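Local coordinates for Phosphoglucomutase/phosphomannomutase family protein (Burkholderia thailandensis, PDB 3UW2), which probably catalyses the intramolecular transfer of a phosphate group on hexose sugars, as a metal-dependent member of the phosphohexose mutase family, at residues 306-310 against 454-458; 185-189 against 213-217. All coordinates share one frame; numbering follows the deposited sequence.

In the fold
Contact 2 comes first along the chain and closes before contact 1 opens. It joins the ends of helices 178-186 and 206-216, both in the second alpha/beta/alpha domain. Contact 1 ties the loop after strand 301-305, in the third domain, to strand 451-457 in the antiparallel sheet of the C-terminal domain. Their centres are 34 Å apart, their nearest atoms about 21 Å, and they do not touch. Both lie away from the zinc site of Asp264, Asp266 and Asp268. Contact 2 is apolar and lies within one domain, while contact 1 is largely polar and joins two, so they exemplify separate levels at which the four-domain chain of a phosphohexose mutase is held together.

Contact 1: residues 306-310 against 454-458; sequences VKCTR and RFEAT. With EDO (1,2-ethanediol), chain G.
Glu456 reaches from near the end of its strand to the loop 306-310 and grips it with both carboxylate oxygens. Its CG stands anti to the backbone N (chi1 -174°) and the chain stays extended, which carries the carboxylate across the gap to two successive residues. OE2 accepts the hydroxyl of Thr309 through its syn lone pair, with 2.6 Å from OG1 to OE2. OE1 takes the backbone N of Arg310 at 3.0 Å, also on the syn side but 18° out of the carboxylate plane. Two bonds from one fork thus restrict rotation of the carboxylate. Thr309 OG1 also caps the N of Asn311, so Glu456 probably helps to position the hydroxyl at the start of helix 311-318. Farther along, the guanidinium of Arg310 meets the methyl of Thr458 obliquely, NH1 lying 3.7 Å from CG2.

At the other end, Lys307 and Arg454 cross at about a right angle, and CB of Lys307 covers one face of the guanidinium near its rim. NE of Arg454, buried by this contact, has no hydrogen-bond partner in the model. A bend at chi3 (68°) turns the guanidinium of Arg454 so that NH1 donates a bent bond to O2 of a bound 1,2-ethanediol, 2.6 Å away. Both cationic ends converge on Glu396, whose OE1 forms salt bridges with Lys307 NZ and Arg454 NH2.

The contact joins the loop between strand 301-305 and helix 311-318 of the third domain to strand 451-457 of the C-terminal sheet. Helix 282-296 touches Cys308 and Thr309, and helix 460-477 packs on Phe455 and Ala457.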
loop_
_atom_site.group_PDB
_atom_site.type_symbol
_atom_site.label_atom_id
_atom_site.label_comp_id
_atom_site.label_asym_id
_atom_site.label_seq_id
_atom_site.Cartn_x
_atom_site.Cartn_y
_atom_site.Cartn_z
ATOM N N VAL A 306 11.634 6.028 5.298
ATOM C CA VAL A 306 12.709 5.758 6.226
ATOM C C VAL A 306 12.906 4.313 6.731
ATOM O O VAL A 306 13.858 4.042 7.491
ATOM C CB VAL A 306 12.506 6.605 7.466
ATOM C CG1 VAL A 306 12.857 8.088 7.158
ATOM C CG2 VAL A 306 11.101 6.351 8.029
ATOM N N LYS A 307 11.992 3.415 6.440
ATOM C CA LYS A 307 12.243 1.986 6.734
ATOM C C LYS A 307 13.097 1.234 5.686
ATOM O O LYS A 307 13.374 0.061 5.880
ATOM C CB LYS A 307 10.916 1.233 6.844
ATOM C CG LYS A 307 10.107 1.623 8.088
ATOM C CD LYS A 307 8.708 0.992 8.108
ATOM C CE LYS A 307 8.027 1.342 9.441
ATOM N NZ LYS A 307 6.767 0.574 9.675
ATOM N N CYS A 308 13.438 1.872 4.545
ATOM C CA CYS A 308 14.022 1.169 3.399
ATOM C C CYS A 308 15.531 0.987 3.591
ATOM O O CYS A 308 16.126 1.752 4.298
ATOM C CB CYS A 308 13.757 1.910 2.105
ATOM S SG CYS A 308 12.050 1.662 1.531
ATOM N N THR A 309 16.120 -0.006 2.928
ATOM C CA THR A 309 17.586 -0.261 2.976
ATOM C C THR A 309 18.465 0.984 2.759
ATOM O O THR A 309 18.149 1.840 1.940
ATOM C CB THR A 309 18.020 -1.346 1.947
ATOM O OG1 THR A 309 19.427 -1.527 2.025
ATOM C CG2 THR A 309 17.690 -0.980 0.569
ATOM N N ARG A 310 19.543 1.075 3.538
ATOM C CA ARG A 310 20.647 2.033 3.309
ATOM C C ARG A 310 21.067 1.949 1.803
ATOM O O ARG A 310 21.468 2.942 1.201
ATOM C CB ARG A 310 21.813 1.746 4.301
ATOM C CG ARG A 310 22.775 2.940 4.513
ATOM C CD ARG A 310 23.839 2.824 5.630
ATOM N NE ARG A 310 25.168 2.416 5.147
ATOM C CZ ARG A 310 25.439 1.246 4.548
ATOM N NH1 ARG A 310 26.687 0.952 4.155
ATOM N NH2 ARG A 310 24.471 0.355 4.333
ATOM N N ARG A 454 13.821 -0.647 13.943
ATOM C CA ARG A 454 14.465 -1.617 13.043
ATOM C C ARG A 454 15.944 -1.333 12.725
ATOM O O ARG A 454 16.419 -0.209 12.833
ATOM C CB ARG A 454 13.650 -1.871 11.772
ATOM C CG ARG A 454 13.592 -0.733 10.775
ATOM C CD ARG A 454 13.063 -1.239 9.439
ATOM N NE ARG A 454 11.644 -1.651 9.442
ATOM C CZ ARG A 454 11.123 -2.561 8.607
ATOM N NH1 ARG A 454 11.887 -3.167 7.698
ATOM N NH2 ARG A 454 9.828 -2.869 8.662
ATOM N N PHE A 455 16.660 -2.388 12.376
ATOM C CA PHE A 455 18.096 -2.335 12.273
ATOM C C PHE A 455 18.515 -3.027 10.985
ATOM O O PHE A 455 17.888 -4.005 10.583
ATOM C CB PHE A 455 18.721 -2.978 13.525
ATOM C CG PHE A 455 18.405 -2.245 14.808
ATOM C CD1 PHE A 455 19.018 -1.033 15.107
ATOM C CD2 PHE A 455 17.469 -2.755 15.728
ATOM C CE1 PHE A 455 18.696 -0.338 16.277
ATOM C CE2 PHE A 455 17.170 -2.080 16.912
ATOM C CZ PHE A 455 17.792 -0.872 17.189
ATOM N N GLU A 456 19.530 -2.475 10.317
ATOM C CA GLU A 456 20.134 -3.101 9.142
ATOM C C GLU A 456 21.641 -2.853 9.198
ATOM O O GLU A 456 22.084 -1.765 9.587
ATOM C CB GLU A 456 19.598 -2.468 7.866
ATOM C CG GLU A 456 20.047 -3.140 6.589
ATOM C CD GLU A 456 19.887 -2.257 5.367
ATOM O OE1 GLU A 456 20.346 -1.102 5.390
ATOM O OE2 GLU A 456 19.357 -2.728 4.357
ATOM N N ALA A 457 22.427 -3.834 8.777
ATOM C CA ALA A 457 23.883 -3.630 8.731
ATOM C C ALA A 457 24.556 -4.449 7.631
ATOM O O ALA A 457 23.935 -5.340 7.057
ATOM C CB ALA A 457 24.482 -3.948 10.085
ATOM N N THR A 458 25.817 -4.124 7.333
ATOM C CA THR A 458 26.606 -4.810 6.308
ATOM C C THR A 458 27.307 -6.073 6.821
ATOM O O THR A 458 27.963 -6.732 6.051
ATOM C CB THR A 458 27.641 -3.858 5.706
ATOM O OG1 THR A 458 28.584 -3.470 6.724
ATOM C CG2 THR A 458 26.956 -2.634 5.080
HETATM C C1 EDO G . 15.231 -2.238 5.562
HETATM O O1 EDO G . 15.447 -3.275 4.596
HETATM C C2 EDO G . 15.438 -2.787 6.976
HETATM O O2 EDO G . 14.368 -3.709 7.170
#

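Contact 2: residues 185-189 against 213-217; sequences IVGDI and LFKAL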
loop_
_atom_site.group_PDB
_atom_site.type_symbol
_atom_site.label_atom_id
_atom_site.label_comp_id
_atom_site.label_asym_id
_atom_site.label_seq_id
_atom_site.Cartn_x
_atom_site.Cartn_y
_atom_site.Cartn_z
ATOM N N ILE A 185 -3.558 -1.618 -19.300
ATOM C CA ILE A 185 -2.275 -2.194 -18.951
ATOM C C ILE A 185 -1.619 -3.030 -20.103
ATOM O O ILE A 185 -0.402 -2.884 -20.426
ATOM C CB ILE A 185 -2.376 -3.020 -17.647
ATOM C CG1 ILE A 185 -2.718 -2.069 -16.437
ATOM C CG2 ILE A 185 -1.048 -3.732 -17.442
ATOM C CD1 ILE A 185 -3.095 -2.817 -15.155
ATOM N N VAL A 186 -2.434 -3.893 -20.700
ATOM C CA VAL A 186 -2.034 -4.780 -21.812
ATOM C C VAL A 186 -1.531 -4.014 -23.041
ATOM O O VAL A 186 -0.538 -4.412 -23.639
ATOM C CB VAL A 186 -3.188 -5.782 -22.128
ATOM C CG1 VAL A 186 -3.042 -6.465 -23.490
ATOM C CG2 VAL A 186 -3.246 -6.831 -21.014
ATOM N N GLY A 187 -2.204 -2.915 -23.400
ATOM C CA GLY A 187 -1.803 -2.072 -24.528
ATOM C C GLY A 187 -0.478 -1.338 -24.279
ATOM O O GLY A 187 0.111 -0.867 -25.223
ATOM N N ASP A 188 0.010 -1.241 -23.026
ATOM C CA ASP A 188 1.320 -0.565 -22.777
ATOM C C ASP A 188 2.429 -1.539 -22.358
ATOM O O ASP A 188 3.583 -1.170 -22.341
ATOM C CB ASP A 188 1.241 0.610 -21.745
ATOM C CG ASP A 188 2.558 1.457 -21.692
ATOM O OD1 ASP A 188 3.028 1.983 -22.749
ATOM O OD2 ASP A 188 3.149 1.601 -20.588
ATOM N N ILE A 189 2.083 -2.755 -21.984
ATOM C CA ILE A 189 3.083 -3.714 -21.554
ATOM C C ILE A 189 3.028 -4.976 -22.418
ATOM O O ILE A 189 2.003 -5.657 -22.519
ATOM C CB ILE A 189 2.933 -4.074 -20.049
ATOM C CG1 ILE A 189 3.177 -2.848 -19.137
ATOM C CG2 ILE A 189 3.907 -5.221 -19.746
ATOM C CD1 ILE A 189 2.883 -3.111 -17.634
ATOM N N LEU A 213 -5.585 -10.519 -15.767
ATOM C CA LEU A 213 -4.510 -9.612 -16.258
ATOM C C LEU A 213 -3.272 -10.376 -16.706
ATOM O O LEU A 213 -2.807 -10.162 -17.829
ATOM C CB LEU A 213 -4.126 -8.553 -15.195
ATOM C CG LEU A 213 -2.929 -7.666 -15.480
ATOM C CD1 LEU A 213 -3.276 -6.825 -16.725
ATOM C CD2 LEU A 213 -2.561 -6.760 -14.273
ATOM N N PHE A 214 -2.731 -11.251 -15.837
ATOM C CA PHE A 214 -1.494 -11.927 -16.174
ATOM C C PHE A 214 -1.698 -12.951 -17.311
ATOM O O PHE A 214 -0.797 -13.161 -18.139
ATOM C CB PHE A 214 -0.812 -12.514 -14.928
ATOM C CG PHE A 214 -0.540 -11.485 -13.843
ATOM C CD1 PHE A 214 -0.066 -10.190 -14.157
ATOM C CD2 PHE A 214 -0.735 -11.816 -12.507
ATOM C CE1 PHE A 214 0.194 -9.224 -13.158
ATOM C CE2 PHE A 214 -0.527 -10.879 -11.490
ATOM C CZ PHE A 214 -0.036 -9.578 -11.799
ATOM N N LYS A 215 -2.905 -13.541 -17.414
ATOM C CA LYS A 215 -3.202 -14.348 -18.626
ATOM C C LYS A 215 -3.220 -13.504 -19.887
ATOM O O LYS A 215 -2.729 -13.953 -20.943
ATOM C CB LYS A 215 -4.487 -15.207 -18.511
ATOM C CG LYS A 215 -4.288 -16.380 -17.583
ATOM C CD LYS A 215 -5.550 -17.218 -17.374
ATOM C CE LYS A 215 -5.059 -18.636 -17.061
ATOM N NZ LYS A 215 -6.087 -19.682 -16.746
ATOM N N ALA A 216 -3.828 -12.320 -19.782
ATOM C CA ALA A 216 -3.864 -11.356 -20.872
ATOM C C ALA A 216 -2.435 -10.919 -21.291
ATOM O O ALA A 216 -2.200 -10.590 -22.451
ATOM C CB ALA A 216 -4.657 -10.121 -20.466
ATOM N N LEU A 217 -1.498 -10.881 -20.353
ATOM C CA LEU A 217 -0.098 -10.581 -20.706
ATOM C C LEU A 217 0.616 -11.811 -21.326
ATOM O O LEU A 217 1.746 -11.701 -21.814
ATOM C CB LEU A 217 0.670 -10.082 -19.485
ATOM C CG LEU A 217 0.181 -8.708 -19.016
ATOM C CD1 LEU A 217 0.907 -8.338 -17.745
ATOM C CD2 LEU A 217 0.392 -7.659 -20.101
#
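Val186 and Leu217 bring the two backbones closest, their CA atoms 6.2 Å apart, near the C-terminal ends of helices 178-186 and 206-216. The carbonyl of Ile185 accepts the N of Asp188 and, weakly, that of Ile189, while Leu217 N returns to Leu213 O at 2.9 Å. These bonds are spent within each segment, and the meeting between segments is made almost wholly by side chains.

Val186 is the hub. Its CG1 is anti to the backbone N (chi1 164°), leaving CG2 beside that N as the methyl that touches 213-217. CG2 lies 3.6 Å from Ala216 CB and 3.8 Å from Leu217 CD2. The side chains of Val186 and Leu217 slide past each other in opposite directions, and CD2 of Leu217 goes on to sit 3.5 Å from the carbonyl O of Ile189. Deeper in, Ile185 and Leu213 cross at about a right angle. Leu213 CD1 rests against CB and CG2 of Ile185, 3.9 Å from CG2, while CD2 approaches Ile185 CD1 at 4.1 Å.

Helix 364-375 of the third domain supports the cluster, with Tyr366 on Ile185 and Ala369 on both Ile189 and Leu217. Aliphatic groups at van der Waals distances imply a contact held by dispersion and, around buried Ile185, Leu213 and Ile189, by the hydrophobic effect, with Ala216 exposed to solvent; it packs the ends of two helices of the second domain against each other without a directional bond.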